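Local atomic coordinates of glycinin (Glycine max, PDB entry 1OD5), a protein that serves soybean seeds as a hexameric 11S storage globulin, laid down as a nutrient reserve and probably a source of sulfur-containing amino acids. Residues L13-P18 with R417-V422; M67-Q72 with V141-L146; L330-A335 with S355-A360; S389-T394 with Y440-T445. All blocks are in the same frame, centred on the assembly; numbering follows the deposited sequence.

Interaction 1 (L13-P18 with R417-V422); sequences LNALEP and RGQLLV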
# COMPACT_ATOMS: atom_id res chain seq x y z
N LEU A 13 16.45 -36.23 -5.97
CA LEU A 13 15.06 -35.81 -6.04
C LEU A 13 14.30 -36.94 -6.68
O LEU A 13 14.79 -37.54 -7.63
CB LEU A 13 15.02 -34.56 -6.89
CG LEU A 13 14.46 -33.20 -6.52
CD1 LEU A 13 14.92 -32.71 -5.16
CD2 LEU A 13 14.93 -32.25 -7.62
N ASN A 14 13.10 -37.26 -6.22
CA ASN A 14 12.34 -38.35 -6.83
C ASN A 14 11.02 -37.93 -7.45
O ASN A 14 10.39 -36.99 -6.99
CB ASN A 14 11.97 -39.43 -5.81
CG ASN A 14 13.11 -40.32 -5.33
OD1 ASN A 14 13.71 -40.06 -4.29
ND2 ASN A 14 13.45 -41.38 -6.07
N ALA A 15 10.54 -38.68 -8.46
CA ALA A 15 9.26 -38.39 -9.08
C ALA A 15 8.30 -39.17 -8.20
O ALA A 15 8.38 -40.39 -8.11
CB ALA A 15 9.22 -38.94 -10.49
N LEU A 16 7.41 -38.46 -7.53
CA LEU A 16 6.45 -39.05 -6.62
C LEU A 16 5.03 -39.37 -7.06
O LEU A 16 4.38 -38.64 -7.82
CB LEU A 16 6.36 -38.15 -5.39
CG LEU A 16 7.68 -37.74 -4.73
CD1 LEU A 16 7.41 -36.73 -3.64
CD2 LEU A 16 8.36 -38.99 -4.18
N GLU A 17 4.51 -40.48 -6.52
CA GLU A 17 3.15 -40.91 -6.82
C GLU A 17 2.36 -40.91 -5.52
O GLU A 17 2.95 -40.78 -4.45
CB GLU A 17 3.21 -42.30 -7.49
CG GLU A 17 3.85 -42.15 -8.86
CD GLU A 17 3.41 -43.10 -9.97
OE1 GLU A 17 2.21 -43.39 -10.11
OE2 GLU A 17 4.29 -43.49 -10.75
N PRO A 18 1.03 -40.95 -5.49
CA PRO A 18 0.26 -40.99 -4.25
C PRO A 18 0.62 -42.25 -3.47
O PRO A 18 1.01 -43.25 -4.08
CB PRO A 18 -1.18 -40.98 -4.67
CG PRO A 18 -1.15 -40.40 -6.05
CD PRO A 18 0.14 -40.92 -6.65
N ARG A 417 2.72 -38.67 -17.01
CA ARG A 417 1.45 -38.27 -16.45
C ARG A 417 1.20 -38.75 -15.02
O ARG A 417 1.67 -39.84 -14.73
CB ARG A 417 0.35 -38.77 -17.37
CG ARG A 417 -0.91 -38.02 -17.00
CD ARG A 417 -2.04 -38.86 -16.49
NE ARG A 417 -2.80 -39.42 -17.60
CZ ARG A 417 -4.05 -39.00 -17.89
NH1 ARG A 417 -4.65 -38.04 -17.17
NH2 ARG A 417 -4.74 -39.58 -18.89
N GLY A 418 0.56 -38.04 -14.08
CA GLY A 418 0.34 -38.55 -12.73
C GLY A 418 1.51 -38.35 -11.79
O GLY A 418 1.36 -38.40 -10.57
N GLN A 419 2.69 -38.09 -12.31
CA GLN A 419 3.85 -37.90 -11.47
C GLN A 419 4.03 -36.46 -11.03
O GLN A 419 3.74 -35.53 -11.79
CB GLN A 419 5.11 -38.35 -12.20
CG GLN A 419 4.98 -39.80 -12.62
CD GLN A 419 6.29 -40.45 -13.03
OE1 GLN A 419 7.11 -39.91 -13.77
NE2 GLN A 419 6.51 -41.65 -12.49
N LEU A 420 4.61 -36.35 -9.83
CA LEU A 420 4.88 -35.09 -9.15
C LEU A 420 6.39 -34.85 -8.97
O LEU A 420 7.07 -35.80 -8.59
CB LEU A 420 4.11 -35.27 -7.87
CG LEU A 420 3.73 -34.30 -6.78
CD1 LEU A 420 4.97 -33.82 -6.04
CD2 LEU A 420 2.83 -33.26 -7.42
N LEU A 421 7.01 -33.68 -9.27
CA LEU A 421 8.43 -33.44 -9.06
C LEU A 421 8.62 -32.08 -8.43
O LEU A 421 8.13 -31.07 -8.93
CB LEU A 421 9.22 -33.45 -10.37
CG LEU A 421 10.70 -33.04 -10.37
CD1 LEU A 421 11.58 -34.02 -9.63
CD2 LEU A 421 11.20 -33.05 -11.78
N VAL A 422 9.38 -31.98 -7.35
CA VAL A 422 9.59 -30.72 -6.67
C VAL A 422 10.82 -30.05 -7.18
O VAL A 422 11.89 -30.65 -7.17
CB VAL A 422 9.71 -30.99 -5.18
CG1 VAL A 422 10.17 -29.76 -4.40
CG2 VAL A 422 8.34 -31.41 -4.68
O HOH W 1 9.77 -34.73 -5.84
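G418 is where 417-422 first meets 13-18, its O lying 4.1 Å from L16 O. Next comes Q419, whose CG stands beside the backbone N (chi1 -58°) and whose extended chain carries the amide past A15 CB to E17. There NE2 makes a weak but straight hydrogen bond to OE2 of E17, 3.4 Å long with 167° at the hydrogen, the amide and carboxylate planes being turned 79° apart. The other end of the amide is fixed better, since Q419 OE1 accepts from the backbone N of R416. L420 then forms the single antiparallel bridge with L16: L16 N donates to L420 O at 2.9 Å, and L420 N returns the bond to L16 O at 3.1 Å. W32 NE1 is a second donor to L16 O. Beside this pair the CB atoms of L16 and L420 come to 4.4 Å. L421 leans CD1 toward L13 CD2, 4.3 Å away. At V422, where the next antiparallel bond would be expected, a water is inserted instead; it donates to N14 O at 2.6 Å and takes the N-H of V422 at 3.2 Å. L13 lays its CD2 methyl against the carbonyl O of V422. Geometrically this extends the edge of the C-terminal cupin sheet, whose outermost strand, 420-423, is bordered here by the irregular N-terminal chain. The chemistry implies an edge held mainly through peptide groups, two directly and one through water, with the Q419-E17 pair a minor tie at the more open end.

Interaction 2 (M67-Q72 with V141-L146); sequences MIIVVQ and VAISLL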
# COMPACT_ATOMS: atom_id res chain seq x y z
N MET A 67 -4.50 -24.43 -3.78
CA MET A 67 -4.67 -24.10 -5.18
C MET A 67 -4.97 -25.42 -5.84
O MET A 67 -4.21 -26.38 -5.72
CB MET A 67 -3.41 -23.51 -5.77
CG MET A 67 -3.57 -23.18 -7.24
SD MET A 67 -2.19 -22.20 -7.78
CE MET A 67 -2.83 -20.72 -7.11
N ILE A 68 -6.03 -25.46 -6.62
CA ILE A 68 -6.51 -26.65 -7.25
C ILE A 68 -6.59 -26.65 -8.75
O ILE A 68 -7.26 -25.76 -9.25
CB ILE A 68 -7.91 -26.94 -6.67
CG1 ILE A 68 -7.91 -26.84 -5.15
CG2 ILE A 68 -8.36 -28.33 -7.15
CD1 ILE A 68 -9.23 -27.23 -4.50
N ILE A 69 -5.98 -27.51 -9.56
CA ILE A 69 -6.24 -27.43 -10.97
C ILE A 69 -7.19 -28.58 -11.30
O ILE A 69 -7.00 -29.69 -10.84
CB ILE A 69 -4.93 -27.52 -11.80
CG1 ILE A 69 -5.35 -27.39 -13.28
CG2 ILE A 69 -4.15 -28.80 -11.53
CD1 ILE A 69 -4.24 -27.26 -14.31
N VAL A 70 -8.28 -28.33 -12.03
CA VAL A 70 -9.25 -29.33 -12.43
C VAL A 70 -8.71 -29.89 -13.73
O VAL A 70 -8.56 -29.15 -14.71
CB VAL A 70 -10.62 -28.68 -12.66
CG1 VAL A 70 -11.57 -29.66 -13.28
CG2 VAL A 70 -11.17 -28.21 -11.35
N VAL A 71 -8.35 -31.18 -13.78
CA VAL A 71 -7.83 -31.79 -15.00
C VAL A 71 -8.91 -32.57 -15.77
O VAL A 71 -8.68 -32.96 -16.91
CB VAL A 71 -6.59 -32.71 -14.66
CG1 VAL A 71 -5.56 -31.95 -13.81
CG2 VAL A 71 -7.03 -33.92 -13.88
N GLN A 72 -10.11 -32.86 -15.24
CA GLN A 72 -11.12 -33.58 -15.99
C GLN A 72 -12.46 -33.28 -15.36
O GLN A 72 -12.58 -33.09 -14.15
CB GLN A 72 -10.87 -35.06 -15.93
CG GLN A 72 -11.72 -35.92 -16.84
CD GLN A 72 -11.61 -37.41 -16.50
OE1 GLN A 72 -10.58 -38.04 -16.75
NE2 GLN A 72 -12.65 -38.01 -15.94
N VAL A 141 -11.60 -34.79 -11.95
CA VAL A 141 -10.36 -35.16 -11.28
C VAL A 141 -9.66 -33.84 -11.05
O VAL A 141 -9.53 -33.03 -11.95
CB VAL A 141 -9.52 -36.12 -12.17
CG1 VAL A 141 -8.23 -36.52 -11.48
CG2 VAL A 141 -10.31 -37.37 -12.42
N ALA A 142 -9.24 -33.59 -9.82
CA ALA A 142 -8.58 -32.37 -9.47
C ALA A 142 -7.40 -32.62 -8.55
O ALA A 142 -7.47 -33.43 -7.64
CB ALA A 142 -9.57 -31.44 -8.77
N ILE A 143 -6.28 -31.97 -8.75
CA ILE A 143 -5.17 -32.17 -7.87
C ILE A 143 -5.04 -30.82 -7.15
O ILE A 143 -5.10 -29.73 -7.71
CB ILE A 143 -3.89 -32.65 -8.72
CG1 ILE A 143 -3.00 -31.54 -9.11
CG2 ILE A 143 -4.33 -33.39 -10.00
CD1 ILE A 143 -1.84 -31.43 -8.11
N SER A 144 -4.92 -30.90 -5.84
CA SER A 144 -4.83 -29.77 -4.95
C SER A 144 -3.52 -29.63 -4.24
O SER A 144 -3.09 -30.60 -3.64
CB SER A 144 -5.94 -29.95 -4.00
OG SER A 144 -5.98 -28.96 -3.00
N LEU A 145 -2.88 -28.46 -4.25
CA LEU A 145 -1.63 -28.19 -3.58
C LEU A 145 -2.04 -27.63 -2.25
O LEU A 145 -2.61 -26.54 -2.23
CB LEU A 145 -0.88 -27.17 -4.39
CG LEU A 145 0.55 -26.65 -4.16
CD1 LEU A 145 0.65 -25.79 -2.91
CD2 LEU A 145 1.48 -27.85 -4.14
N LEU A 146 -1.82 -28.30 -1.13
CA LEU A 146 -2.19 -27.81 0.17
C LEU A 146 -0.95 -27.09 0.65
O LEU A 146 0.09 -27.71 0.84
CB LEU A 146 -2.53 -28.97 1.10
CG LEU A 146 -3.32 -30.20 0.63
CD1 LEU A 146 -3.76 -30.97 1.85
CD2 LEU A 146 -4.56 -29.82 -0.11
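The flat groups that meet where V71 and Q72 face V141 are peptide units rather than rings: V141 N approaches Q72 O from above its carbonyl plane, 38° out of it, whereas V71 N comes in nearly along the C=O axis of V141. The register shifts by one residue here, and V141 O faces two consecutive N-H groups, that of V71 at 2.9 Å and, weakly, that of Q72 at 3.3 Å, which makes this a classic beta bulge in an antiparallel pair at the heart of the N-terminal cupin barrel. Before the bulge the strands pair regularly, M67 with L145 and I69 with I143. One face of the sheet bears I68, V70, A142 and S144; I68 CG2 touches A142 CB at 3.7 Å there, and a bound carbonate lies about 4 Å from the I68 side chain. S144 OG, alongside I68 CG1, has its polar partner in Q66 NE2. On the other face I69 and I143 lie side by side, CG2 of I69 at 3.8 Å from CG1 of I143, and this face packs on V441 and F443 of the second cupin domain. With V71 CG1 anti to the carbonyl carbon (chi1 -51°), CG2 falls between the backbone N and that carbon and comes to 3.3 Å from V141 O.

Interaction 3 (L330-A335 with S355-A360); sequences LHENIA and SLTLPA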
# COMPACT_ATOMS: atom_id res chain seq x y z
N LEU A 330 -12.35 -16.30 -7.41
CA LEU A 330 -11.53 -17.37 -6.87
C LEU A 330 -11.16 -18.44 -7.88
O LEU A 330 -10.61 -19.48 -7.51
CB LEU A 330 -12.28 -17.99 -5.68
CG LEU A 330 -11.96 -17.64 -4.23
CD1 LEU A 330 -10.86 -16.60 -4.13
CD2 LEU A 330 -13.23 -17.21 -3.59
N HIS A 331 -11.47 -18.25 -9.16
CA HIS A 331 -11.12 -19.23 -10.17
C HIS A 331 -10.66 -18.52 -11.43
O HIS A 331 -10.91 -17.34 -11.62
CB HIS A 331 -12.33 -20.14 -10.41
CG HIS A 331 -13.36 -19.72 -11.43
ND1 HIS A 331 -14.37 -18.87 -11.28
CD2 HIS A 331 -13.40 -20.21 -12.71
CE1 HIS A 331 -15.02 -18.83 -12.42
NE2 HIS A 331 -14.43 -19.64 -13.27
N GLU A 332 -9.94 -19.22 -12.30
CA GLU A 332 -9.43 -18.67 -13.54
C GLU A 332 -8.89 -19.82 -14.40
O GLU A 332 -8.22 -20.72 -13.90
CB GLU A 332 -8.33 -17.66 -13.22
CG GLU A 332 -7.59 -16.97 -14.36
CD GLU A 332 -8.39 -16.06 -15.27
OE1 GLU A 332 -8.09 -15.99 -16.46
OE2 GLU A 332 -9.31 -15.40 -14.80
N ASN A 333 -9.18 -19.82 -15.70
CA ASN A 333 -8.71 -20.84 -16.60
C ASN A 333 -7.25 -20.60 -16.94
O ASN A 333 -6.84 -19.50 -17.26
CB ASN A 333 -9.55 -20.83 -17.85
CG ASN A 333 -9.09 -21.94 -18.75
OD1 ASN A 333 -9.52 -23.08 -18.62
ND2 ASN A 333 -8.16 -21.61 -19.64
N ILE A 334 -6.44 -21.65 -16.87
CA ILE A 334 -5.03 -21.52 -17.16
C ILE A 334 -4.64 -22.39 -18.33
O ILE A 334 -3.69 -22.06 -19.03
CB ILE A 334 -4.21 -21.92 -15.89
CG1 ILE A 334 -2.75 -21.59 -16.08
CG2 ILE A 334 -4.35 -23.44 -15.63
CD1 ILE A 334 -1.93 -21.75 -14.79
N ALA A 335 -5.36 -23.48 -18.58
CA ALA A 335 -4.96 -24.37 -19.66
C ALA A 335 -5.24 -24.04 -21.11
O ALA A 335 -4.40 -24.39 -21.94
CB ALA A 335 -5.54 -25.74 -19.36
N SER A 355 -0.92 -13.01 -9.13
CA SER A 355 -1.77 -12.01 -8.57
C SER A 355 -2.12 -10.81 -9.47
O SER A 355 -2.92 -9.96 -9.05
CB SER A 355 -1.15 -11.53 -7.28
OG SER A 355 0.10 -10.96 -7.57
N LEU A 356 -1.56 -10.69 -10.68
CA LEU A 356 -1.90 -9.59 -11.58
C LEU A 356 -3.10 -10.03 -12.40
O LEU A 356 -3.70 -9.24 -13.10
CB LEU A 356 -0.78 -9.24 -12.56
CG LEU A 356 0.63 -8.94 -12.06
CD1 LEU A 356 1.32 -8.10 -13.10
CD2 LEU A 356 0.65 -8.09 -10.81
N THR A 357 -3.46 -11.30 -12.28
CA THR A 357 -4.57 -11.88 -12.97
C THR A 357 -5.62 -12.21 -11.95
O THR A 357 -6.80 -11.96 -12.17
CB THR A 357 -4.14 -13.13 -13.66
OG1 THR A 357 -3.20 -12.73 -14.63
CG2 THR A 357 -5.29 -13.89 -14.26
N LEU A 358 -5.27 -12.75 -10.79
CA LEU A 358 -6.30 -13.11 -9.83
C LEU A 358 -5.88 -12.49 -8.53
O LEU A 358 -5.00 -13.03 -7.88
CB LEU A 358 -6.33 -14.63 -9.81
CG LEU A 358 -7.41 -15.44 -9.15
CD1 LEU A 358 -8.70 -15.27 -9.91
CD2 LEU A 358 -7.05 -16.93 -9.19
N PRO A 359 -6.42 -11.32 -8.12
CA PRO A 359 -5.97 -10.54 -6.97
C PRO A 359 -5.93 -11.24 -5.61
O PRO A 359 -5.06 -10.93 -4.82
CB PRO A 359 -6.88 -9.31 -6.96
CG PRO A 359 -7.10 -9.12 -8.44
CD PRO A 359 -7.39 -10.54 -8.91
N ALA A 360 -6.85 -12.16 -5.29
CA ALA A 360 -6.85 -12.91 -4.03
C ALA A 360 -5.49 -13.57 -3.73
O ALA A 360 -5.06 -13.62 -2.58
CB ALA A 360 -7.89 -14.02 -4.11
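E332 reaches across to T357 and L358, and its side chain can be followed atom by atom. CB sits 4.1 Å from L358 CD1. CG, anti to the backbone N, moves on to T357 CG2 at 3.8 Å, and the bend at chi2 (64°) keeps the chain over that methyl, so that CD is still 3.9 Å and OE1 4.1 Å from the same T357 CG2. The two side chains cross at about a right angle, and T357 contributes its methyl because CG2, not OG1, points away from its backbone N. The carboxylate finds its charges elsewhere: OE1 is in salt bridges with R339 NH1 and with K329 NZ of a neighbouring subunit. Strand 331-333 runs beside 120-124 as the outermost strand of the N-terminal cupin sheet, while 355-360 is the loop between strand 348-353 and helix 361-364 of the C-terminal cupin. The contact thus lies between the two barrels, next to a subunit boundary. L358 aims CD1 past E332 at the peptide before it, 3.5 Å from H331 O. Further along, L330 points its CB away from the loop but bends back, bringing CD1 to 3.9 Å from A360 CB.

Interaction 4 (S389-T394 with Y440-T445); sequences SVIYVT and YVVFKT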
# COMPACT_ATOMS: atom_id res chain seq x y z
N SER A 389 8.76 -24.74 -6.41
CA SER A 389 7.68 -25.19 -7.27
C SER A 389 7.51 -26.70 -7.26
O SER A 389 8.39 -27.48 -6.88
CB SER A 389 7.89 -24.77 -8.69
OG SER A 389 9.17 -24.33 -9.04
N VAL A 390 6.29 -27.07 -7.62
CA VAL A 390 5.81 -28.42 -7.70
C VAL A 390 5.14 -28.65 -9.04
O VAL A 390 4.09 -28.08 -9.34
CB VAL A 390 4.80 -28.69 -6.56
CG1 VAL A 390 4.20 -30.08 -6.66
CG2 VAL A 390 5.51 -28.63 -5.23
N ILE A 391 5.78 -29.47 -9.85
CA ILE A 391 5.33 -29.86 -11.18
C ILE A 391 4.43 -31.08 -11.04
O ILE A 391 4.69 -31.96 -10.22
CB ILE A 391 6.58 -30.21 -12.03
CG1 ILE A 391 7.39 -28.98 -12.36
CG2 ILE A 391 6.16 -30.86 -13.33
CD1 ILE A 391 8.73 -29.34 -13.04
N TYR A 392 3.34 -31.17 -11.78
CA TYR A 392 2.47 -32.33 -11.77
C TYR A 392 2.20 -32.58 -13.25
O TYR A 392 1.61 -31.72 -13.89
CB TYR A 392 1.17 -32.05 -11.04
CG TYR A 392 0.23 -33.23 -11.20
CD1 TYR A 392 0.37 -34.35 -10.37
CD2 TYR A 392 -0.76 -33.21 -12.19
CE1 TYR A 392 -0.47 -35.45 -10.54
CE2 TYR A 392 -1.60 -34.31 -12.36
CZ TYR A 392 -1.45 -35.42 -11.53
OH TYR A 392 -2.28 -36.52 -11.70
N VAL A 393 2.58 -33.71 -13.86
CA VAL A 393 2.34 -33.91 -15.27
C VAL A 393 0.91 -34.34 -15.53
O VAL A 393 0.43 -35.35 -15.04
CB VAL A 393 3.37 -34.93 -15.80
CG1 VAL A 393 3.20 -35.10 -17.30
CG2 VAL A 393 4.79 -34.43 -15.52
N THR A 394 0.19 -33.55 -16.31
CA THR A 394 -1.23 -33.82 -16.61
C THR A 394 -1.50 -34.65 -17.87
O THR A 394 -2.58 -35.24 -18.03
CB THR A 394 -1.98 -32.43 -16.72
OG1 THR A 394 -1.29 -31.70 -17.73
CG2 THR A 394 -1.97 -31.58 -15.44
N TYR A 440 2.00 -29.97 -18.33
CA TYR A 440 2.07 -29.98 -16.89
C TYR A 440 1.74 -28.64 -16.24
O TYR A 440 1.94 -27.61 -16.87
CB TYR A 440 3.51 -30.41 -16.49
CG TYR A 440 4.70 -29.51 -16.87
CD1 TYR A 440 5.43 -29.69 -18.05
CD2 TYR A 440 5.10 -28.54 -15.97
CE1 TYR A 440 6.56 -28.90 -18.30
CE2 TYR A 440 6.22 -27.75 -16.22
CZ TYR A 440 6.93 -27.94 -17.38
OH TYR A 440 8.02 -27.12 -17.58
N VAL A 441 1.26 -28.64 -15.00
CA VAL A 441 0.97 -27.44 -14.26
C VAL A 441 2.10 -27.38 -13.25
O VAL A 441 2.56 -28.41 -12.77
CB VAL A 441 -0.40 -27.53 -13.55
CG1 VAL A 441 -0.49 -28.77 -12.65
CG2 VAL A 441 -0.59 -26.28 -12.66
N VAL A 442 2.59 -26.17 -12.98
CA VAL A 442 3.66 -25.94 -12.03
C VAL A 442 3.10 -25.08 -10.92
O VAL A 442 2.76 -23.95 -11.21
CB VAL A 442 4.81 -25.12 -12.56
CG1 VAL A 442 5.97 -25.41 -11.66
CG2 VAL A 442 5.13 -25.38 -14.01
N PHE A 443 2.93 -25.47 -9.66
CA PHE A 443 2.43 -24.57 -8.64
C PHE A 443 3.68 -23.94 -8.07
O PHE A 443 4.72 -24.59 -8.00
CB PHE A 443 1.75 -25.32 -7.55
CG PHE A 443 0.65 -26.24 -8.03
CD1 PHE A 443 0.95 -27.55 -8.40
CD2 PHE A 443 -0.66 -25.77 -8.07
CE1 PHE A 443 -0.08 -28.41 -8.79
CE2 PHE A 443 -1.68 -26.63 -8.46
CZ PHE A 443 -1.39 -27.94 -8.82
N LYS A 444 3.66 -22.68 -7.63
CA LYS A 444 4.82 -21.98 -7.10
C LYS A 444 4.44 -21.30 -5.80
O LYS A 444 3.33 -20.78 -5.66
CB LYS A 444 5.29 -20.99 -8.15
CG LYS A 444 5.95 -21.71 -9.32
CD LYS A 444 5.86 -21.11 -10.70
CE LYS A 444 7.26 -20.89 -11.14
NZ LYS A 444 7.47 -20.89 -12.58
N THR A 445 5.32 -21.27 -4.80
CA THR A 445 4.96 -20.66 -3.54
C THR A 445 5.31 -19.18 -3.34
O THR A 445 5.95 -18.76 -2.39
CB THR A 445 5.56 -21.56 -2.37
OG1 THR A 445 6.93 -21.79 -2.65
CG2 THR A 445 4.84 -22.89 -2.23
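F443 packs tightly against V390: the carbonyl O of V390 sits at the ring edge, 3.3 Å from F443 CD1, while V441 CG2 lies over the centre of one face of the F443 ring, 4.2 Å above its plane. V441 also presents CG1 to the edge of the Y392 ring. Across the other face of the sheet, I391 CG2 meets Y440 CD2 obliquely at 3.7 Å, and V442 CG1 wedges between I391 CG1 and S389 CB, 3.6 Å from the latter. The antiparallel strands are tied by two reciprocal pairs of hydrogen bonds, V390 with F443 and Y392 with V441, the longest being V441 N to Y392 O at 3.3 Å. By contrast, the T394 end is looser and partly exposed: its OG1 stays 3.8 Å from Y440 N without bonding to it, and is held by Y370 OH instead. The Y440 side chain reaches within about 3 Å of the bound magnesium, whose site includes H382 and E431. In the C-terminal cupin sheet, strand 420-423 flanks 389-394 and strand 367-373 flanks 437-444; M67 and I69 of the N-terminal barrel pack on F443 from the V390 face.

From the N terminus, the chain first lays down 13-18, whose partner 417-422 arrives about 400 residues later, so interaction 1 closes a very long loop. Interaction 2 closes within it, completing part of the N-terminal barrel, and interaction 3 follows in series, also nested, where 330-335 meets the loop 355-360. Interaction 4 opens at 389 before interaction 1 closes and ends after it, so these two cross; they also meet directly, V393 being bonded to G418 and Q419 on adjacent strands. The barrels join where I143 and L145 of interaction 2 pack on F443 of interaction 4. I69 CD1 touches I334, linking interactions 2 and 3.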